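Local coordinates for UPF0311 protein RPA1785 (Rhodopseudomonas palustris, PDB 3C5O) that is of unknown function but folds as a closed antiparallel beta-barrel and assembles into a complex of four protein chains, at residues Y11-T16 against Y128-Q133; V96-K101 against E106-K111. One frame throughout, in Å; residues are numbered along the deposited sequence.

In the fold
Contact 1 sets a loop against a strand of the closed eight-stranded antiparallel barrel; contact 2 lies wholly within the connection between two of its strands. They sit on opposite sides of the chain's centre; their own centres lie 28 Å apart and they do not touch. In contact 1 the first strand, 9-27, meets the loop between strands 114-122 and 136-142, joining parts of the chain 112 residues apart. Contact 2 is local: helix 96-103 and the loop that follows it, all between strands 83-93 and 114-122, and so within the span of sequence that contact 1 brackets. Contact 1 is buried and has other subunits nearby, whereas contact 2 sits on the surface, with no other chain of the assembly touching it.

Contact 1 (Y11-T16 against Y128-Q133); sequences YVFTIT and YQWLMQ
F13 sets CE1, one corner of its ring, against W130 and L131 together. The closer approach is to L131, whose CD2 lies 3.8 Å from F13 CE1 and 4.1 Å from F13 CZ; CD2 sits near the phenyl plane, so the methyl group meets the ring at its edge. On the other partner, W130 CH2 comes to 4.0 Å from F13 CE1, again at the phenyl edge; the phenyl meets the indole obliquely, and the two side chains run past one another in opposite directions. L131 CD2 also rests on one face of the W130 ring, 3.5 Å above its plane and toward the rim, which makes methyl, phenyl and indole one small apolar cluster. A chi1 of 53° puts F13 CG between its own backbone N and carbonyl carbon, and from there the ring presents its CE1-CZ edge to the loop.

The strand is distorted just here: V12 and F13 both face V151 on strand 146-154, a classic beta bulge in the eight-stranded antiparallel barrel. Both side chains consequently point toward the loop, where regular strand neighbours would alternate. The loop supplies a 3-10 turn that runs through 129-132, where M132 N bonds to Q129 O. F13 also touches I48 of strand 48-62 and V151, within the buried interior.

The looser side is V12, whose CG1 only reaches 4.2 Å from W130 CZ3, obliquely to the indole. W130 itself remains partly exposed. Beyond it the turn meets a second subunit, where M132 O accepts a hydrogen bond from R63 NH1 of that neighbouring chain.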
loop_
_atom_site.group_PDB
_atom_site.type_symbol
_atom_site.label_atom_id
_atom_site.label_comp_id
_atom_site.label_asym_id
_atom_site.label_seq_id
_atom_site.Cartn_x
_atom_site.Cartn_y
_atom_site.Cartn_z
ATOM N N TYR B 11 -22.525 15.755 -2.078
ATOM C CA TYR B 11 -21.419 16.537 -2.605
ATOM C C TYR B 11 -20.920 17.475 -1.534
ATOM O O TYR B 11 -21.721 18.169 -0.898
ATOM C CB TYR B 11 -21.854 17.338 -3.835
ATOM C CG TYR B 11 -20.859 18.409 -4.216
ATOM C CD1 TYR B 11 -19.695 18.081 -4.898
ATOM C CD2 TYR B 11 -21.082 19.745 -3.872
ATOM C CE1 TYR B 11 -18.764 19.046 -5.240
ATOM C CE2 TYR B 11 -20.156 20.725 -4.193
ATOM C CZ TYR B 11 -18.997 20.364 -4.880
ATOM O OH TYR B 11 -18.080 21.334 -5.216
ATOM N N VAL B 12 -19.609 17.496 -1.306
ATOM C CA VAL B 12 -19.057 18.378 -0.284
ATOM C C VAL B 12 -18.119 19.455 -0.843
ATOM O O VAL B 12 -18.203 20.603 -0.441
ATOM C CB VAL B 12 -18.379 17.608 0.907
ATOM C CG1 VAL B 12 -19.423 16.967 1.794
ATOM C CG2 VAL B 12 -17.379 16.563 0.403
ATOM N N PHE B 13 -17.206 19.106 -1.738
ATOM C CA PHE B 13 -16.316 20.144 -2.275
ATOM C C PHE B 13 -15.625 19.701 -3.523
ATOM O O PHE B 13 -15.632 18.515 -3.844
ATOM C CB PHE B 13 -15.286 20.643 -1.220
ATOM C CG PHE B 13 -14.484 19.547 -0.557
ATOM C CD1 PHE B 13 -14.849 19.069 0.702
ATOM C CD2 PHE B 13 -13.353 19.015 -1.172
ATOM C CE1 PHE B 13 -14.126 18.073 1.311
ATOM C CE2 PHE B 13 -12.610 18.010 -0.556
ATOM C CZ PHE B 13 -12.998 17.542 0.689
ATOM N N THR B 14 -15.023 20.662 -4.219
ATOM C CA THR B 14 -14.263 20.393 -5.437
ATOM C C THR B 14 -12.770 20.724 -5.255
ATOM O O THR B 14 -12.417 21.784 -4.711
ATOM C CB THR B 14 -14.871 21.134 -6.632
ATOM O OG1 THR B 14 -16.231 20.713 -6.794
ATOM C CG2 THR B 14 -14.118 20.823 -7.921
ATOM N N ILE B 15 -11.916 19.767 -5.649
ATOM C CA ILE B 15 -10.455 19.953 -5.743
ATOM C C ILE B 15 -10.074 20.126 -7.207
ATOM O O ILE B 15 -10.370 19.255 -8.045
ATOM C CB ILE B 15 -9.649 18.719 -5.220
ATOM C CG1 ILE B 15 -9.972 18.425 -3.746
ATOM C CG2 ILE B 15 -8.142 18.936 -5.404
ATOM C CD1 ILE B 15 -9.331 17.122 -3.239
ATOM N N THR B 16 -9.440 21.250 -7.515
ATOM C CA THR B 16 -8.923 21.506 -8.839
ATOM C C THR B 16 -7.403 21.406 -8.754
ATOM O O THR B 16 -6.773 22.242 -8.125
ATOM C CB THR B 16 -9.334 22.910 -9.322
ATOM O OG1 THR B 16 -10.760 22.997 -9.377
ATOM C CG2 THR B 16 -8.778 23.212 -10.702
ATOM N N TYR B 128 -11.472 20.128 10.659
ATOM C CA TYR B 128 -11.457 19.265 9.477
ATOM C C TYR B 128 -11.260 17.808 9.837
ATOM O O TYR B 128 -10.993 16.973 8.983
ATOM C CB TYR B 128 -10.393 19.739 8.471
ATOM C CG TYR B 128 -10.664 21.145 8.012
ATOM C CD1 TYR B 128 -10.090 22.240 8.670
ATOM C CD2 TYR B 128 -11.553 21.393 6.982
ATOM C CE1 TYR B 128 -10.358 23.535 8.263
ATOM C CE2 TYR B 128 -11.836 22.688 6.586
ATOM C CZ TYR B 128 -11.230 23.750 7.220
ATOM O OH TYR B 128 -11.515 25.039 6.808
ATOM N N GLN B 129 -11.412 17.528 11.117
ATOM C CA GLN B 129 -11.346 16.190 11.678
ATOM C C GLN B 129 -12.306 15.242 10.967
ATOM O O GLN B 129 -11.984 14.075 10.752
ATOM C CB GLN B 129 -11.703 16.274 13.177
ATOM C CG GLN B 129 -10.785 15.543 14.147
ATOM C CD GLN B 129 -9.323 15.979 14.068
ATOM O OE1 GLN B 129 -8.750 16.042 12.986
ATOM N NE2 GLN B 129 -8.702 16.263 15.247
ATOM N N TRP B 130 -13.478 15.753 10.598
ATOM C CA TRP B 130 -14.479 14.955 9.881
ATOM C C TRP B 130 -13.947 14.333 8.582
ATOM O O TRP B 130 -14.493 13.346 8.115
ATOM C CB TRP B 130 -15.758 15.769 9.603
ATOM C CG TRP B 130 -15.575 16.965 8.664
ATOM C CD1 TRP B 130 -15.038 18.185 8.987
ATOM C CD2 TRP B 130 -15.939 17.048 7.276
ATOM N NE1 TRP B 130 -15.040 19.009 7.888
ATOM C CE2 TRP B 130 -15.580 18.338 6.826
ATOM C CE3 TRP B 130 -16.542 16.165 6.373
ATOM C CZ2 TRP B 130 -15.799 18.766 5.517
ATOM C CZ3 TRP B 130 -16.753 16.597 5.060
ATOM C CH2 TRP B 130 -16.386 17.885 4.651
ATOM N N LEU B 131 -12.897 14.921 8.001
ATOM C CA LEU B 131 -12.331 14.426 6.743
ATOM C C LEU B 131 -11.744 13.006 6.860
ATOM O O LEU B 131 -11.627 12.291 5.863
ATOM C CB LEU B 131 -11.290 15.402 6.169
ATOM C CG LEU B 131 -11.811 16.767 5.683
ATOM C CD1 LEU B 131 -10.677 17.554 5.070
ATOM C CD2 LEU B 131 -12.933 16.624 4.671
HETATM N N MSE B 132 -11.423 12.585 8.079
HETATM C CA MSE B 132 -10.912 11.248 8.291
HETATM C C MSE B 132 -11.908 10.333 8.966
HETATM O O MSE B 132 -11.558 9.209 9.326
HETATM C CB MSE B 132 -9.650 11.296 9.136
HETATM C CG MSE B 132 -8.936 12.593 9.002
HETATM SE SE MSE B 132 -7.906 12.875 10.560
HETATM C CE MSE B 132 -6.317 12.015 9.899
ATOM N N GLN B 133 -13.140 10.799 9.119
ATOM C CA GLN B 133 -14.195 10.008 9.744
ATOM C C GLN B 133 -15.248 9.447 8.763
ATOM O O GLN B 133 -16.196 8.768 9.177
ATOM C CB GLN B 133 -14.895 10.842 10.824
ATOM C CG GLN B 133 -13.969 11.433 11.880
ATOM C CD GLN B 133 -14.733 12.271 12.918
ATOM O OE1 GLN B 133 -15.963 12.422 12.854
ATOM N NE2 GLN B 133 -14.001 12.818 13.872
#

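Contact 2 (V96-K101 against E106-K111); sequences VELLRK and EPVDPK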
loop_
_atom_site.group_PDB
_atom_site.type_symbol
_atom_site.label_atom_id
_atom_site.label_comp_id
_atom_site.label_asym_id
_atom_site.label_seq_id
_atom_site.Cartn_x
_atom_site.Cartn_y
_atom_site.Cartn_z
ATOM N N VAL B 96 -11.519 3.854 -26.322
ATOM C CA VAL B 96 -10.090 4.060 -26.595
ATOM C C VAL B 96 -9.738 5.317 -27.398
ATOM O O VAL B 96 -8.743 5.967 -27.090
ATOM C CB VAL B 96 -9.389 2.826 -27.234
ATOM C CG1 VAL B 96 -8.946 1.856 -26.160
ATOM C CG2 VAL B 96 -10.266 2.139 -28.303
ATOM N N GLU B 97 -10.538 5.649 -28.416
ATOM C CA GLU B 97 -10.371 6.893 -29.188
ATOM C C GLU B 97 -10.319 8.138 -28.294
ATOM O O GLU B 97 -9.490 9.028 -28.481
ATOM C CB GLU B 97 -11.514 7.070 -30.192
ATOM C CG GLU B 97 -11.404 6.259 -31.484
ATOM C CD GLU B 97 -12.718 6.258 -32.290
ATOM O OE1 GLU B 97 -13.702 6.898 -31.831
ATOM O OE2 GLU B 97 -12.769 5.614 -33.375
ATOM N N LEU B 98 -11.227 8.196 -27.328
ATOM C CA LEU B 98 -11.331 9.356 -26.432
ATOM C C LEU B 98 -10.199 9.396 -25.401
ATOM O O LEU B 98 -9.652 10.465 -25.093
ATOM C CB LEU B 98 -12.717 9.405 -25.780
ATOM C CG LEU B 98 -13.919 9.528 -26.733
ATOM C CD1 LEU B 98 -15.243 9.226 -26.032
ATOM C CD2 LEU B 98 -13.972 10.894 -27.392
ATOM N N LEU B 99 -9.827 8.234 -24.877
ATOM C CA LEU B 99 -8.650 8.167 -24.008
ATOM C C LEU B 99 -7.434 8.713 -24.760
ATOM O O LEU B 99 -6.679 9.519 -24.217
ATOM C CB LEU B 99 -8.398 6.739 -23.503
ATOM C CG LEU B 99 -9.539 6.035 -22.762
ATOM C CD1 LEU B 99 -9.103 4.666 -22.242
ATOM C CD2 LEU B 99 -10.067 6.899 -21.622
ATOM N N ARG B 100 -7.284 8.305 -26.022
ATOM C CA ARG B 100 -6.215 8.813 -26.877
ATOM C C ARG B 100 -6.289 10.324 -27.155
ATOM O O ARG B 100 -5.256 11.007 -27.121
ATOM C CB ARG B 100 -6.147 8.011 -28.175
ATOM C CG ARG B 100 -5.566 6.619 -27.980
ATOM C CD ARG B 100 -5.984 5.695 -29.098
ATOM N NE ARG B 100 -5.581 4.314 -28.836
ATOM C CZ ARG B 100 -6.069 3.257 -29.480
ATOM N NH1 ARG B 100 -6.999 3.414 -30.425
ATOM N NH2 ARG B 100 -5.637 2.038 -29.172
ATOM N N LYS B 101 -7.495 10.840 -27.414
ATOM C CA LYS B 101 -7.733 12.287 -27.456
ATOM C C LYS B 101 -7.181 12.973 -26.209
ATOM O O LYS B 101 -6.510 13.996 -26.313
ATOM C CB LYS B 101 -9.234 12.592 -27.547
ATOM C CG LYS B 101 -9.724 13.318 -28.798
ATOM C CD LYS B 101 -11.060 14.008 -28.476
ATOM C CE LYS B 101 -11.491 15.056 -29.503
ATOM N NZ LYS B 101 -12.467 14.505 -30.483
ATOM N N GLU B 106 -6.297 16.918 -26.181
ATOM C CA GLU B 106 -7.491 17.370 -26.890
ATOM C C GLU B 106 -8.707 17.335 -25.960
ATOM O O GLU B 106 -8.903 16.357 -25.243
ATOM C CB GLU B 106 -7.728 16.521 -28.155
ATOM C CG GLU B 106 -6.609 16.642 -29.203
ATOM C CD GLU B 106 -6.787 15.719 -30.425
ATOM O OE1 GLU B 106 -7.947 15.426 -30.821
ATOM O OE2 GLU B 106 -5.754 15.308 -31.010
ATOM N N PRO B 107 -9.532 18.399 -25.974
ATOM C CA PRO B 107 -10.677 18.465 -25.052
ATOM C C PRO B 107 -11.713 17.361 -25.316
ATOM O O PRO B 107 -12.097 17.130 -26.467
ATOM C CB PRO B 107 -11.283 19.845 -25.334
ATOM C CG PRO B 107 -10.855 20.166 -26.735
ATOM C CD PRO B 107 -9.470 19.585 -26.852
ATOM N N VAL B 108 -12.123 16.679 -24.249
ATOM C CA VAL B 108 -13.183 15.674 -24.287
ATOM C C VAL B 108 -14.195 16.074 -23.226
ATOM O O VAL B 108 -13.817 16.570 -22.152
ATOM C CB VAL B 108 -12.644 14.245 -23.992
ATOM C CG1 VAL B 108 -13.764 13.208 -23.981
ATOM C CG2 VAL B 108 -11.574 13.848 -24.996
ATOM N N ASP B 109 -15.478 15.893 -23.525
ATOM C CA ASP B 109 -16.510 16.104 -22.515
ATOM C C ASP B 109 -16.345 15.070 -21.389
ATOM O O ASP B 109 -16.257 13.875 -21.656
ATOM C CB ASP B 109 -17.910 16.043 -23.125
ATOM C CG ASP B 109 -18.963 16.632 -22.199
ATOM O OD1 ASP B 109 -19.634 17.611 -22.583
ATOM O OD2 ASP B 109 -19.106 16.125 -21.071
ATOM N N PRO B 110 -16.283 15.531 -20.128
ATOM C CA PRO B 110 -16.052 14.594 -19.024
ATOM C C PRO B 110 -17.138 13.525 -18.839
ATOM O O PRO B 110 -16.847 12.444 -18.329
ATOM C CB PRO B 110 -15.943 15.495 -17.783
ATOM C CG PRO B 110 -16.367 16.854 -18.208
ATOM C CD PRO B 110 -16.408 16.935 -19.690
ATOM N N LYS B 111 -18.370 13.826 -19.251
ATOM C CA LYS B 111 -19.485 12.868 -19.202
ATOM C C LYS B 111 -19.271 11.536 -19.963
ATOM O O LYS B 111 -19.952 10.545 -19.678
ATOM C CB LYS B 111 -20.770 13.522 -19.726
ATOM C CG LYS B 111 -21.511 14.438 -18.726
ATOM C CD LYS B 111 -22.921 14.830 -19.294
ATOM C CE LYS B 111 -23.795 15.487 -18.218
ATOM N NZ LYS B 111 -25.175 15.855 -18.735
#
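K101 and V108 are brought together by an off-rotamer lysine torsion, chi1 -117°, and by a valine chi1 of 178° that sets CG2 beside its own backbone N. V108 CG2 then lies 3.5 Å from K101 CD and 3.7 Å from K101 CB, the two side chains crossing at a slant. The pair belongs to the surface connection between neighbouring antiparallel barrel strands 83-93 and 114-122: helix 96-103 ends, the chain turns, and 106-111 passes back along the helix toward strand 114-122. The valine straddles L98 and K101, one turn apart on the helix: CG2 faces the lysine, and V108 CG1 meets L98 CD2 at 4.1 Å. L98 and V108 both also touch I113, which carries the apolar patch on toward the next strand.

At the upstream end of the loop, E106 N donates to K101 O at 2.9 Å, with an N-H...O angle of 147°. E106 lays its side chain across the lysine at about a right angle, bringing OE1 within 3.4 Å of K101 CG. K101 NZ and E106 OE1 stay 4.6 Å apart, not in contact, so any attraction between them is probably modest; the carboxylate's salt bridge is from OE2 to R104 NE. Further along the loop, D109 forms an Asx turn: its OD2 accepts from K111 N at 3.0 Å, using the anti lone pair.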